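Local atomic coordinates of protein male-specific lethal-3 (Drosophila melanogaster, PDB entry 3M9Q), a protein that recognises trimethylated histone H3 tails through its chromodomain, as part of the MSL complex that raises transcription of the single male X chromosome. Residues 24-29 with 80-84. The protein carries 1 engineered substitution. Coordinates in Å, arbitrary orientation, origin at the centre of the assembly. Residues are numbered along the deposited sequence.
Sequences EIVLCY and VLLKD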
loop_
_atom_site.group_PDB
_atom_site.type_symbol
_atom_site.label_atom_id
_atom_site.label_comp_id
_atom_site.label_asym_id
_atom_site.label_seq_id
_atom_site.Cartn_x
_atom_site.Cartn_y
_atom_site.Cartn_z
ATOM N N GLU A 24 9.497 4.325 4.347
ATOM C CA GLU A 24 8.518 5.314 3.863
ATOM C C GLU A 24 7.145 5.106 4.480
ATOM O O GLU A 24 6.693 3.974 4.656
ATOM C CB GLU A 24 8.403 5.223 2.339
ATOM C CG GLU A 24 7.675 6.379 1.698
ATOM C CD GLU A 24 7.659 6.308 0.188
ATOM O OE1 GLU A 24 8.208 5.352 -0.392
ATOM O OE2 GLU A 24 7.094 7.225 -0.440
ATOM N N ILE A 25 6.487 6.212 4.795
ATOM C CA ILE A 25 5.077 6.186 5.174
ATOM C C ILE A 25 4.262 6.265 3.896
ATOM O O ILE A 25 4.481 7.140 3.063
ATOM C CB ILE A 25 4.686 7.349 6.112
ATOM C CG1 ILE A 25 5.554 7.359 7.374
ATOM C CG2 ILE A 25 3.204 7.246 6.484
ATOM C CD1 ILE A 25 5.553 6.060 8.156
ATOM N N VAL A 26 3.347 5.318 3.745
ATOM C CA VAL A 26 2.492 5.206 2.560
ATOM C C VAL A 26 1.056 4.957 2.996
ATOM O O VAL A 26 0.798 4.574 4.134
ATOM C CB VAL A 26 2.975 4.066 1.629
ATOM C CG1 VAL A 26 4.406 4.331 1.140
ATOM C CG2 VAL A 26 2.866 2.698 2.329
ATOM N N LEU A 27 0.119 5.185 2.095
ATOM C CA LEU A 27 -1.283 4.923 2.383
ATOM C C LEU A 27 -1.715 3.719 1.560
ATOM O O LEU A 27 -1.483 3.672 0.351
ATOM C CB LEU A 27 -2.141 6.154 2.077
ATOM C CG LEU A 27 -1.625 7.467 2.688
ATOM C CD1 LEU A 27 -2.547 8.634 2.340
ATOM C CD2 LEU A 27 -1.412 7.390 4.201
ATOM N N CYS A 28 -2.311 2.739 2.217
ATOM C CA CYS A 28 -2.641 1.461 1.589
ATOM C C CYS A 28 -4.144 1.258 1.517
ATOM O O CYS A 28 -4.843 1.347 2.518
ATOM C CB CYS A 28 -2.031 0.307 2.397
ATOM S SG CYS A 28 -2.268 -1.339 1.661
ATOM N N TYR A 29 -4.633 0.927 0.333
ATOM C CA TYR A 29 -6.063 0.627 0.159
ATOM C C TYR A 29 -6.458 -0.658 0.860
ATOM O O TYR A 29 -5.756 -1.653 0.833
ATOM C CB TYR A 29 -6.445 0.528 -1.323
ATOM C CG TYR A 29 -6.749 1.853 -1.965
ATOM C CD1 TYR A 29 -7.880 2.572 -1.604
ATOM C CD2 TYR A 29 -5.903 2.395 -2.912
ATOM C CE1 TYR A 29 -8.169 3.780 -2.194
ATOM C CE2 TYR A 29 -6.182 3.611 -3.508
ATOM C CZ TYR A 29 -7.318 4.298 -3.140
ATOM O OH TYR A 29 -7.637 5.521 -3.698
ATOM N N VAL A 80 -1.788 -0.785 -4.842
ATOM C CA VAL A 80 -2.683 -0.467 -3.722
ATOM C C VAL A 80 -2.102 0.594 -2.795
ATOM O O VAL A 80 -2.717 0.952 -1.791
ATOM C CB VAL A 80 -3.090 -1.724 -2.919
ATOM C CG1 VAL A 80 -3.755 -2.752 -3.841
ATOM C CG2 VAL A 80 -1.904 -2.334 -2.186
ATOM N N LEU A 81 -0.935 1.106 -3.164
ATOM C CA LEU A 81 -0.224 2.102 -2.347
ATOM C C LEU A 81 -0.287 3.495 -2.951
ATOM O O LEU A 81 -0.269 3.672 -4.170
ATOM C CB LEU A 81 1.237 1.682 -2.171
ATOM C CG LEU A 81 1.456 0.367 -1.429
ATOM C CD1 LEU A 81 2.957 0.099 -1.290
ATOM C CD2 LEU A 81 0.760 0.393 -0.081
ATOM N N LEU A 82 -0.358 4.484 -2.070
ATOM C CA LEU A 82 -0.292 5.896 -2.433
ATOM C C LEU A 82 0.782 6.605 -1.640
ATOM O O LEU A 82 0.995 6.323 -0.465
ATOM C CB LEU A 82 -1.623 6.592 -2.164
ATOM C CG LEU A 82 -2.832 6.172 -3.001
ATOM C CD1 LEU A 82 -4.099 6.846 -2.494
ATOM C CD2 LEU A 82 -2.620 6.465 -4.483
ATOM N N LYS A 83 1.420 7.563 -2.291
ATOM C CA LYS A 83 2.358 8.467 -1.626
ATOM C C LYS A 83 1.658 9.312 -0.563
ATOM O O LYS A 83 0.494 9.664 -0.699
ATOM C CB LYS A 83 3.027 9.377 -2.654
ATOM C CG LYS A 83 3.967 8.661 -3.616
ATOM C CD LYS A 83 5.257 8.281 -2.938
ATOM C CE LYS A 83 6.178 7.482 -3.840
ATOM N NZ LYS A 83 7.476 7.235 -3.167
ATOM N N ASP A 84 2.410 9.634 0.483
ATOM C CA ASP A 84 1.893 10.347 1.668
ATOM C C ASP A 84 1.850 11.860 1.466
ATOM O O ASP A 84 2.354 12.632 2.274
ATOM C CB ASP A 84 2.763 10.002 2.871
ATOM C CG ASP A 84 2.148 10.420 4.189
ATOM O OD1 ASP A 84 0.909 10.591 4.247
ATOM O OD2 ASP A 84 2.925 10.570 5.157
HETATM O O HOH W 1 5.104 8.604 0.826
#
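Strand 25-29 pairs antiparallel with the short strand 81-83, which forms one edge of the chromodomain's beta sheet. Leu27 and Leu82 are the hydrogen-bonded pair: Leu27 N donates to Leu82 O at 2.9 Å, and Leu82 N to Leu27 O at 2.8 Å. Tyr29 N also donates to Val80 O at 2.9 Å, just before strand 81-83 begins. Asp84 N and Ile25 O are 4.1 Å apart, and a water bridges them. It accepts from Asp84 N and donates to Ile25 O and Glu24 OE2. The same carboxylate oxygen, Glu24 OE2, forms a salt bridge with Lys83 NZ at 2.8 Å. Asp84 turns its charge to Arg89 of the helix that follows. On one face, Leu81 CD2 packs on Cys28 CB (3.7 Å) and Val26 CG2 (3.9 Å), close to Phe20 and Tyr61. On the other, Leu27 and Leu82 meet helix 86-100 at Asn88. An antiparallel sheet whose last strand leads into a C-terminal helix is characteristic of the chromodomain fold.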